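Local coordinates for protein ABC-type amino acid transport system, periplasmic component (Caldanaerobacter subterraneus subsp. tengcongensis MB4, PDB 4YMX) that binds arginine in the cleft between its two lobes, probably as the substrate-binding component that delivers amino acids to an ABC transporter, at residues 190-194 with 195-199; 60-64 with 65-69; 162-165 with 166-169. All coordinates share one frame; numbering follows the deposited sequence. Where two conformers were deposited one is given.

Contact 1 (190-194 with 195-199); sequences IVVED and TVAKA. With ARG (arginine), chain C.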
ATOM      1  N   ILE A 190      -8.611   6.159 -11.541  1.00  4.56           N
ATOM      2  CA  ILE A 190      -8.053   5.914 -10.218  1.00  3.77           C
ATOM      3  C   ILE A 190      -6.541   6.129 -10.287  1.00  5.40           C
ATOM      4  O   ILE A 190      -5.916   5.780 -11.282  1.00  4.83           O
ATOM      5  CB  ILE A 190      -8.280   4.453  -9.793  1.00  4.55           C
ATOM      6  CG1 ILE A 190      -9.764   4.090  -9.805  1.00  5.04           C
ATOM      7  CG2 ILE A 190      -7.664   4.173  -8.423  1.00  7.11           C
ATOM      8  CD1 ILE A 190     -10.003   2.583  -9.668  1.00  6.30           C
ATOM      9  N   VAL A 191      -5.943   6.682  -9.235  1.00  4.31           N
ATOM     10  CA  VAL A 191      -4.487   6.651  -9.112  1.00  4.17           C
ATOM     11  C   VAL A 191      -4.117   5.706  -7.984  1.00  4.73           C
ATOM     12  O   VAL A 191      -4.608   5.848  -6.862  1.00  4.94           O
ATOM     13  CB  VAL A 191      -3.885   8.049  -8.832  1.00  5.47           C
ATOM     14  CG1 VAL A 191      -2.377   7.949  -8.625  1.00  5.69           C
ATOM     15  CG2 VAL A 191      -4.197   8.998  -9.984  1.00  7.29           C
ATOM     16  N   VAL A 192      -3.268   4.727  -8.284  1.00  4.11           N
ATOM     17  CA  VAL A 192      -2.949   3.659  -7.339  1.00  4.40           C
ATOM     18  C   VAL A 192      -1.676   2.976  -7.811  1.00  5.16           C
ATOM     19  O   VAL A 192      -1.280   3.152  -8.958  1.00  5.39           O
ATOM     20  CB  VAL A 192      -4.141   2.658  -7.224  1.00  4.58           C
ATOM     21  CG1 VAL A 192      -4.282   1.826  -8.494  1.00  6.83           C
ATOM     22  CG2 VAL A 192      -4.010   1.760  -5.993  1.00  7.38           C
ATOM     23  N   GLU A 193      -1.016   2.229  -6.930  1.00  4.32           N
ATOM     24  CA  GLU A 193       0.215   1.554  -7.303  1.00  5.83           C
ATOM     25  C   GLU A 193      -0.020   0.450  -8.321  1.00  5.35           C
ATOM     26  O   GLU A 193      -1.052  -0.234  -8.299  1.00  5.72           O
ATOM     27  CB  GLU A 193       0.940   1.017  -6.068  1.00 14.50           C
ATOM     28  CG  GLU A 193       1.966   1.980  -5.529  1.00 27.19           C
ATOM     29  CD  GLU A 193       1.889   2.126  -4.034  1.00 15.59           C
ATOM     30  OE1 GLU A 193       1.134   2.992  -3.559  1.00 22.94           O
ATOM     31  OE2 GLU A 193       2.599   1.378  -3.336  1.00 18.47           O
ATOM     32  N   ASP A 194       0.964   0.289  -9.197  1.00  4.93           N
ATOM     33  CA  ASP A 194       0.925  -0.652 -10.313  1.00  5.99           C
ATOM     34  C   ASP A 194       0.610  -2.082  -9.887  1.00  4.32           C
ATOM     35  O   ASP A 194      -0.282  -2.726 -10.430  1.00  6.18           O
ATOM     36  CB  ASP A 194       2.284  -0.622 -11.028  1.00  5.31           C
ATOM     37  CG  ASP A 194       2.323  -1.495 -12.273  1.00  6.30           C
ATOM     38  OD1 ASP A 194       1.277  -1.671 -12.924  1.00  7.99           O
ATOM     39  OD2 ASP A 194       3.424  -1.993 -12.602  1.00 11.02           O
ATOM     40  N   THR A 195       1.343  -2.594  -8.905  0.62  3.90           N
ATOM     41  CA  THR A 195       1.156  -3.990  -8.516  0.62  5.60           C
ATOM     42  C   THR A 195      -0.230  -4.234  -7.937  0.62  5.86           C
ATOM     43  O   THR A 195      -0.812  -5.303  -8.117  0.62  5.94           O
ATOM     44  CB  THR A 195       2.219  -4.460  -7.526  0.62  7.45           C
ATOM     45  OG1 THR A 195       2.210  -3.609  -6.377  0.62  8.92           O
ATOM     46  CG2 THR A 195       3.591  -4.443  -8.184  0.62  8.68           C
ATOM     47  N   VAL A 196      -0.754  -3.240  -7.232  1.00  3.28           N
ATOM     48  CA  VAL A 196      -2.099  -3.350  -6.688  1.00  4.10           C
ATOM     49  C   VAL A 196      -3.170  -3.263  -7.786  1.00  4.11           C
ATOM     50  O   VAL A 196      -4.137  -4.035  -7.775  1.00  5.12           O
ATOM     51  CB  VAL A 196      -2.322  -2.301  -5.584  1.00  4.58           C
ATOM     52  CG1 VAL A 196      -3.746  -2.353  -5.071  1.00  4.27           C
ATOM     53  CG2 VAL A 196      -1.357  -2.562  -4.429  1.00  4.42           C
ATOM     54  N   ALA A 197      -2.994  -2.338  -8.726  1.00  3.39           N
ATOM     55  CA  ALA A 197      -3.882  -2.282  -9.886  1.00  4.87           C
ATOM     56  C   ALA A 197      -3.924  -3.626 -10.617  1.00  5.53           C
ATOM     57  O   ALA A 197      -4.996  -4.091 -11.013  1.00  6.04           O
ATOM     58  CB  ALA A 197      -3.462  -1.168 -10.834  1.00  5.23           C
ATOM     59  N   LYS A 198      -2.764  -4.251 -10.805  1.00  5.48           N
ATOM     60  CA  LYS A 198      -2.736  -5.540 -11.494  1.00  5.47           C
ATOM     61  C   LYS A 198      -3.559  -6.585 -10.742  1.00  6.94           C
ATOM     62  O   LYS A 198      -4.292  -7.373 -11.342  1.00  8.30           O
ATOM     63  CB  LYS A 198      -1.299  -6.021 -11.710  1.00  5.47           C
ATOM     64  CG  LYS A 198      -0.480  -5.160 -12.657  1.00  7.50           C
ATOM     65  CD  LYS A 198       0.880  -5.805 -12.884  1.00 12.08           C
ATOM     66  CE  LYS A 198       1.732  -5.009 -13.848  1.00 20.57           C
ATOM     67  NZ  LYS A 198       3.093  -5.621 -13.988  1.00 26.47           N
ATOM     68  N   ALA A 199      -3.465  -6.578  -9.418  1.00  6.24           N
ATOM     69  CA  ALA A 199      -4.225  -7.527  -8.619  1.00  5.88           C
ATOM     70  C   ALA A 199      -5.731  -7.317  -8.778  1.00  7.06           C
ATOM     71  O   ALA A 199      -6.477  -8.274  -9.011  1.00  7.99           O
ATOM     72  CB  ALA A 199      -3.820  -7.425  -7.163  1.00  6.50           C
TER
HETATM   73  N   ARG C 301       2.309   3.671  -1.100  1.00  6.13           N
HETATM   74  CA  ARG C 301       1.199   4.637  -0.889  1.00  5.86           C
HETATM   75  C   ARG C 301       1.441   5.470   0.357  1.00 10.50           C
HETATM   76  O   ARG C 301       2.369   5.204   1.119  1.00  8.21           O
HETATM   77  CB  ARG C 301      -0.135   3.898  -0.772  1.00  6.19           C
HETATM   78  CG  ARG C 301      -0.151   2.821   0.295  1.00  4.93           C
HETATM   79  CD  ARG C 301      -1.560   2.314   0.558  1.00  3.73           C
HETATM   80  NE  ARG C 301      -1.537   1.077   1.325  1.00  3.96           N
HETATM   81  CZ  ARG C 301      -2.619   0.403   1.698  1.00  5.34           C
HETATM   82  NH1 ARG C 301      -3.828   0.838   1.388  1.00  4.97           N
HETATM   83  NH2 ARG C 301      -2.482  -0.710   2.393  1.00  4.71           N
HETATM   84  OXT ARG C 301       0.711   6.424   0.621  1.00  7.58           O
HETATM   85  O   HOH W   1       3.447  -1.156  -4.275  1.00 20.06           O
HETATM   86  O   HOH W   2       4.371  -3.335 -14.725  1.00 27.06           O
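D194 and K198 face each other across the first turn of helix 194-201, just past the end of strand 189-193. With CG anti to the backbone N (chi1 -176°), the carboxylate of D194 is placed beside CE of K198, whose chain runs fully extended beyond CG. The two chains cross obliquely, and CE of K198 comes to 3.5 Å from OD1 of D194. The ammonium group stays further off: the salt bridge between OD2 of D194 and NZ of K198 is long, 3.9 Å, and a water closes it, donating to OD2 and accepting from NZ. The other oxygen, OD1, is taken by the hydroxyl of Y211. Replacing D194 with an alanine would probably leave the K198 ammonium without its nearby counter-charge and the Y211 hydroxyl without its partner.

On the inner side the packing is apolar, with CG1 of V192 resting 3.9 Å from CB of A197 and its CG2 facing CG1 of V196. The helix starts with E193 as N-cap residue; its carbonyl O receives the N-H of A197 at 2.9 Å in a nearly straight bond, 170° at the hydrogen. The E193 side chain, bent at chi2 (134°), turns away from the helix toward the ligand, and its OE1 accepts an N-H of the alpha-amino group of the bound arginine at 2.8 Å. OE2 accepts a hydrogen bond from a water. One strand-to-helix junction thus serves two charges: the E193 carboxylate probably offsets the positive ligand amine, whereas the D194 pair is a looser, water-mediated one.

Contact 2 (60-64 with 65-69); sequences DEIVG and FDIDI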
ATOM      1  N   ASP A  60     -11.071 -16.311   7.406  1.00  8.28           N
ATOM      2  CA  ASP A  60     -10.856 -14.934   6.968  1.00  7.59           C
ATOM      3  C   ASP A  60      -9.466 -14.574   7.462  1.00  7.30           C
ATOM      4  O   ASP A  60      -9.282 -14.226   8.634  1.00  8.62           O
ATOM      5  CB  ASP A  60     -11.908 -13.991   7.561  1.00  7.25           C
ATOM      6  CG  ASP A  60     -11.544 -12.522   7.387  1.00 12.15           C
ATOM      7  OD1 ASP A  60     -10.730 -12.180   6.504  1.00  8.61           O
ATOM      8  OD2 ASP A  60     -12.081 -11.689   8.149  1.00 19.66           O
ATOM      9  N   GLU A  61      -8.480 -14.684   6.579  0.51  7.34           N
ATOM     10  CA  GLU A  61      -7.099 -14.439   6.954  0.51  7.83           C
ATOM     11  C   GLU A  61      -6.582 -13.205   6.241  0.51  7.39           C
ATOM     12  O   GLU A  61      -6.810 -13.031   5.047  0.51  8.02           O
ATOM     13  CB  GLU A  61      -6.216 -15.625   6.566  0.51 10.86           C
ATOM     14  CG  GLU A  61      -6.635 -16.964   7.145  0.51 14.46           C
ATOM     15  CD  GLU A  61      -5.768 -18.102   6.639  0.51 19.80           C
ATOM     16  OE1 GLU A  61      -5.664 -18.271   5.403  0.51 19.28           O
ATOM     17  OE2 GLU A  61      -5.180 -18.821   7.477  0.51 22.93           O
ATOM     18  N   ILE A  62      -5.886 -12.346   6.975  1.00  7.11           N
ATOM     19  CA  ILE A  62      -5.193 -11.228   6.359  1.00  4.42           C
ATOM     20  C   ILE A  62      -3.833 -11.766   5.939  1.00  6.71           C
ATOM     21  O   ILE A  62      -3.038 -12.217   6.781  1.00  7.77           O
ATOM     22  CB  ILE A  62      -5.046 -10.053   7.325  1.00  6.34           C
ATOM     23  CG1 ILE A  62      -6.426  -9.506   7.695  1.00  8.93           C
ATOM     24  CG2 ILE A  62      -4.206  -8.952   6.706  1.00  8.60           C
ATOM     25  CD1 ILE A  62      -6.402  -8.498   8.837  1.00 10.26           C
ATOM     26  N   VAL A  63      -3.593 -11.755   4.626  1.00  5.48           N
ATOM     27  CA  VAL A  63      -2.399 -12.355   4.044  1.00  5.14           C
ATOM     28  C   VAL A  63      -1.733 -11.399   3.064  1.00  4.22           C
ATOM     29  O   VAL A  63      -2.310 -10.378   2.684  1.00  5.63           O
ATOM     30  CB  VAL A  63      -2.723 -13.672   3.301  1.00  7.44           C
ATOM     31  CG1 VAL A  63      -3.343 -14.694   4.248  1.00 10.42           C
ATOM     32  CG2 VAL A  63      -3.655 -13.406   2.133  1.00  7.91           C
ATOM     33  N   GLY A  64      -0.520 -11.740   2.643  1.00  4.59           N
ATOM     34  CA  GLY A  64       0.186 -10.967   1.637  1.00  4.96           C
ATOM     35  C   GLY A  64       1.660 -10.836   1.941  1.00  6.53           C
ATOM     36  O   GLY A  64       2.144 -11.307   2.971  1.00  5.85           O
ATOM     37  N   PHE A  65       2.370 -10.175   1.037  1.00  4.36           N
ATOM     38  CA  PHE A  65       3.804  -9.947   1.175  1.00  5.22           C
ATOM     39  C   PHE A  65       4.134  -9.250   2.493  1.00  6.16           C
ATOM     40  O   PHE A  65       5.056  -9.650   3.208  1.00  5.32           O
ATOM     41  CB  PHE A  65       4.261  -9.108  -0.023  1.00  5.96           C
ATOM     42  CG  PHE A  65       5.737  -8.866  -0.103  1.00  6.66           C
ATOM     43  CD1 PHE A  65       6.638  -9.923  -0.187  1.00 10.96           C
ATOM     44  CD2 PHE A  65       6.220  -7.572  -0.192  1.00  7.17           C
ATOM     45  CE1 PHE A  65       7.999  -9.682  -0.297  1.00 11.02           C
ATOM     46  CE2 PHE A  65       7.582  -7.326  -0.308  1.00  9.04           C
ATOM     47  CZ  PHE A  65       8.471  -8.383  -0.363  1.00  8.99           C
ATOM     48  N   ASP A  66       3.370  -8.216   2.828  1.00  3.31           N
ATOM     49  CA  ASP A  66       3.618  -7.490   4.070  1.00  5.06           C
ATOM     50  C   ASP A  66       3.361  -8.347   5.293  1.00  4.82           C
ATOM     51  O   ASP A  66       4.021  -8.174   6.326  1.00  5.70           O
ATOM     52  CB  ASP A  66       2.769  -6.222   4.162  1.00  6.98           C
ATOM     53  CG  ASP A  66       3.287  -5.095   3.279  1.00  5.92           C
ATOM     54  OD1 ASP A  66       4.393  -5.201   2.726  1.00  5.82           O
ATOM     55  OD2 ASP A  66       2.589  -4.068   3.181  1.00  5.90           O
ATOM     56  N   ILE A  67       2.395  -9.251   5.196  1.00  4.56           N
ATOM     57  CA  ILE A  67       2.101 -10.142   6.316  1.00  6.35           C
ATOM     58  C   ILE A  67       3.220 -11.172   6.510  1.00  5.09           C
ATOM     59  O   ILE A  67       3.591 -11.486   7.644  1.00  6.96           O
ATOM     60  CB  ILE A  67       0.757 -10.861   6.147  1.00  5.68           C
ATOM     61  CG1 ILE A  67      -0.355  -9.854   5.855  1.00  8.56           C
ATOM     62  CG2 ILE A  67       0.441 -11.696   7.387  1.00  8.09           C
ATOM     63  CD1 ILE A  67      -0.421  -8.678   6.798  1.00 13.79           C
ATOM     64  N   ASP A  68       3.768 -11.686   5.416  1.00  4.80           N
ATOM     65  CA  ASP A  68       4.904 -12.589   5.534  1.00  5.28           C
ATOM     66  C   ASP A  68       6.086 -11.889   6.194  1.00  5.44           C
ATOM     67  O   ASP A  68       6.779 -12.484   7.027  1.00  7.59           O
ATOM     68  CB  ASP A  68       5.292 -13.169   4.180  1.00  5.93           C
ATOM     69  CG  ASP A  68       4.258 -14.143   3.647  1.00  8.03           C
ATOM     70  OD1 ASP A  68       3.328 -14.530   4.392  1.00  8.84           O
ATOM     71  OD2 ASP A  68       4.380 -14.525   2.467  1.00 10.35           O
ATOM     72  N   ILE A  69       6.307 -10.623   5.852  1.00  4.99           N
ATOM     73  CA  ILE A  69       7.395  -9.873   6.473  1.00  5.90           C
ATOM     74  C   ILE A  69       7.102  -9.682   7.964  1.00  5.83           C
ATOM     75  O   ILE A  69       7.981  -9.866   8.815  1.00  6.92           O
ATOM     76  CB  ILE A  69       7.611  -8.510   5.775  1.00  5.93           C
ATOM     77  CG1 ILE A  69       8.114  -8.742   4.346  1.00  8.63           C
ATOM     78  CG2 ILE A  69       8.578  -7.642   6.562  1.00  8.22           C
ATOM     79  CD1 ILE A  69       8.202  -7.481   3.501  1.00 11.27           C
TER
HETATM   80  O   HOH W   3       0.547 -14.216   4.115  1.00  9.86           O
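I62 and I67 meet where strand 59-63 gives way to helix 65-77, their side chains crossing at about a right angle. The contact is branch to end: CG2 of I62 lies 3.8 Å from CD1 of I67. I67 is folded at both torsions (chi1 -52°, chi2 -50°), and CG1 of I67 lies against the backbone of the strand end, 3.5 Å from C of V63. The other branch, CG2 of I67, rests 3.6 Å from the carbonyl O of I62, so I67 packs against the main chain of the strand end as well as the I62 side chain.

G64 is the N-cap residue, with backbone angles at which a side chain would collide with the preceding carbonyl and with the N of F65. Its own carbonyl O accepts the N-H of D68 at 3.0 Å. The end of D68 comes back toward the G64 carbonyl, and a water donates to its OD1 while accepting from the N-H of G64, joining the strand end to the first helical turn. F65 points away from the strand, and CD1 of I69 lies 3.8 Å above one face of its ring, offset toward the rim.

Around this junction, I62 and I67 both pack on I83 of strand 80-85, while V63 lies on strand 51-56. Helix 249-258 covers the F65 side, where F258 meets the ring edge-to-face and W257 and K256 hold OD2 of D68. D66 reaches instead toward the binding cleft, its OD2 accepting the backbone N-H of G106, a residue of the arginine pocket.

Contact 3 (162-165 with 166-169); sequences KKIP and NVKL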
ATOM      1  N   LYS A 162      -3.503  15.314  -6.680  1.00  7.24           N
ATOM      2  CA  LYS A 162      -3.763  16.712  -6.316  1.00  9.90           C
ATOM      3  C   LYS A 162      -3.052  17.700  -7.231  1.00 12.18           C
ATOM      4  O   LYS A 162      -3.428  18.872  -7.293  1.00 14.83           O
ATOM      5  CB  LYS A 162      -3.365  16.983  -4.866  1.00 12.75           C
ATOM      6  CG  LYS A 162      -4.381  16.532  -3.847  1.00 12.66           C
ATOM      7  CD  LYS A 162      -3.872  16.821  -2.436  1.00 17.90           C
ATOM      8  CE  LYS A 162      -4.920  16.520  -1.381  1.00 25.90           C
ATOM      9  NZ  LYS A 162      -4.385  16.772  -0.011  1.00 27.45           N
ATOM     10  N   LYS A 163      -2.033  17.228  -7.937  1.00 12.15           N
ATOM     11  CA  LYS A 163      -1.256  18.087  -8.826  1.00 12.04           C
ATOM     12  C   LYS A 163      -1.877  18.237 -10.214  1.00 12.67           C
ATOM     13  O   LYS A 163      -1.442  19.074 -11.008  1.00 16.03           O
ATOM     14  CB  LYS A 163       0.183  17.580  -8.922  1.00 12.17           C
ATOM     15  CG  LYS A 163       0.931  17.721  -7.609  1.00 13.30           C
ATOM     16  CD  LYS A 163       2.380  17.275  -7.726  1.00 18.15           C
ATOM     17  CE  LYS A 163       2.487  15.764  -7.762  1.00 16.14           C
ATOM     18  NZ  LYS A 163       3.901  15.308  -7.867  1.00 17.17           N
ATOM     19  N   ILE A 164      -2.896  17.429 -10.500  1.00  9.34           N
ATOM     20  CA  ILE A 164      -3.571  17.486 -11.791  1.00 11.61           C
ATOM     21  C   ILE A 164      -4.396  18.767 -11.874  1.00 11.50           C
ATOM     22  O   ILE A 164      -5.187  19.053 -10.979  1.00 11.38           O
ATOM     23  CB  ILE A 164      -4.486  16.271 -11.988  1.00  8.52           C
ATOM     24  CG1 ILE A 164      -3.656  14.984 -12.043  1.00 10.92           C
ATOM     25  CG2 ILE A 164      -5.334  16.423 -13.244  1.00 12.25           C
ATOM     26  CD1 ILE A 164      -4.467  13.715 -11.788  1.00 16.90           C
ATOM     27  N   PRO A 165      -4.194  19.561 -12.937  1.00 14.51           N
ATOM     28  CA  PRO A 165      -4.931  20.830 -13.057  1.00  9.34           C
ATOM     29  C   PRO A 165      -6.453  20.646 -13.012  1.00 10.45           C
ATOM     30  O   PRO A 165      -7.002  19.793 -13.719  1.00 10.12           O
ATOM     31  CB  PRO A 165      -4.495  21.362 -14.427  1.00 13.81           C
ATOM     32  CG  PRO A 165      -3.131  20.764 -14.635  1.00 15.12           C
ATOM     33  CD  PRO A 165      -3.208  19.386 -14.020  1.00 13.98           C
ATOM     34  N   ASN A 166      -7.112  21.429 -12.156  1.00 10.29           N
ATOM     35  CA  ASN A 166      -8.570  21.410 -12.022  1.00  9.09           C
ATOM     36  C   ASN A 166      -9.154  20.038 -11.690  1.00  9.88           C
ATOM     37  O   ASN A 166     -10.309  19.741 -12.009  1.00 10.03           O
ATOM     38  CB  ASN A 166      -9.234  22.006 -13.269  1.00  9.75           C
ATOM     39  CG  ASN A 166      -8.825  23.444 -13.497  1.00 17.73           C
ATOM     40  OD1 ASN A 166      -8.208  23.781 -14.512  1.00 22.20           O
ATOM     41  ND2 ASN A 166      -9.148  24.303 -12.538  1.00 17.26           N
ATOM     42  N   VAL A 167      -8.344  19.208 -11.037  1.00  8.76           N
ATOM     43  CA  VAL A 167      -8.790  17.874 -10.648  1.00  8.06           C
ATOM     44  C   VAL A 167      -9.995  17.941  -9.705  1.00  9.28           C
ATOM     45  O   VAL A 167     -10.107  18.845  -8.861  1.00 11.33           O
ATOM     46  CB  VAL A 167      -7.643  17.061  -9.998  1.00  9.09           C
ATOM     47  CG1 VAL A 167      -7.264  17.640  -8.642  1.00  8.20           C
ATOM     48  CG2 VAL A 167      -8.032  15.591  -9.867  1.00 11.37           C
ATOM     49  N   LYS A 168     -10.918  17.010  -9.886  1.00  7.59           N
ATOM     50  CA  LYS A 168     -11.995  16.815  -8.932  1.00  8.04           C
ATOM     51  C   LYS A 168     -11.669  15.548  -8.158  1.00  9.25           C
ATOM     52  O   LYS A 168     -11.926  14.434  -8.621  1.00  9.79           O
ATOM     53  CB  LYS A 168     -13.344  16.695  -9.642  1.00  9.13           C
ATOM     54  CG  LYS A 168     -13.615  17.861 -10.588  1.00 20.57           C
ATOM     55  CD  LYS A 168     -14.961  17.734 -11.290  1.00 25.14           C
ATOM     56  CE  LYS A 168     -15.130  18.825 -12.347  1.00 35.89           C
ATOM     57  NZ  LYS A 168     -16.508  18.860 -12.912  1.00 46.18           N
ATOM     58  N   LEU A 169     -11.065  15.721  -6.986  0.54  8.27           N
ATOM     59  CA  LEU A 169     -10.674  14.581  -6.170  0.54  8.40           C
ATOM     60  C   LEU A 169     -11.896  13.871  -5.608  0.54  7.86           C
ATOM     61  O   LEU A 169     -12.811  14.512  -5.086  0.54 13.35           O
ATOM     62  CB  LEU A 169      -9.789  15.020  -5.003  0.54 11.15           C
ATOM     63  CG  LEU A 169      -8.297  15.268  -5.203  0.54 13.33           C
ATOM     64  CD1 LEU A 169      -7.625  15.290  -3.840  0.54 18.18           C
ATOM     65  CD2 LEU A 169      -7.665  14.212  -6.096  0.54 16.53           C
TER
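K162 lies across L169 at about a right angle, the two joining the arms of the loop that leads from helix 156-161 into strand 168-172. Its CB starts away from the strand. CG of K162, anti to the carbonyl carbon (chi1 -80°), comes to 3.5 Å from CD1 of L169; the leucine has a second conformer, and the approach holds for this one alone. The chain then runs extended, and CE passes the same methyl again at 3.9 Å, so the lysine lends its methylene groups to the leucine while NZ is carried beyond it.

The loop itself closes through a type II beta turn from I164 to V167, with P165 and N166 at its corners; N166 adopts the positive phi (56°) that its place in such a turn requires. The N-H of V167 donates to the carbonyl O of I164 at 3.2 Å, entering from above the carbonyl plane and bent to 146° at the hydrogen. CB of I164 and CB of V167 also pack 3.8 Å apart, again with the side chains crossed. A single bent backbone bond closes the turn, and the side chains add apolar contact alone, with the lysine probably serving here through its hydrocarbon part.

Overall arrangement
Contacts 1 and 2 share a plan: each is a strand end turning into a helix, partly buried, with polar side chains near the bound arginine. E193 of contact 1 touches the ligand, while D66 of contact 2 approaches it only to about 6 Å. Their centres are 18 Å apart, and they belong to different sheets. Contact 3 is a surface turn, 33 Å from contact 2 between centres and on the opposite side of the chain's centre. It reaches the same mixed sheet as contact 1, through outermost strand 168-172, whereas strand 189-193 lies inside that sheet. Contacts 1 and 2 mix apolar packing with charged and water-bridged groups; contact 3 has one backbone bond and apolar contact.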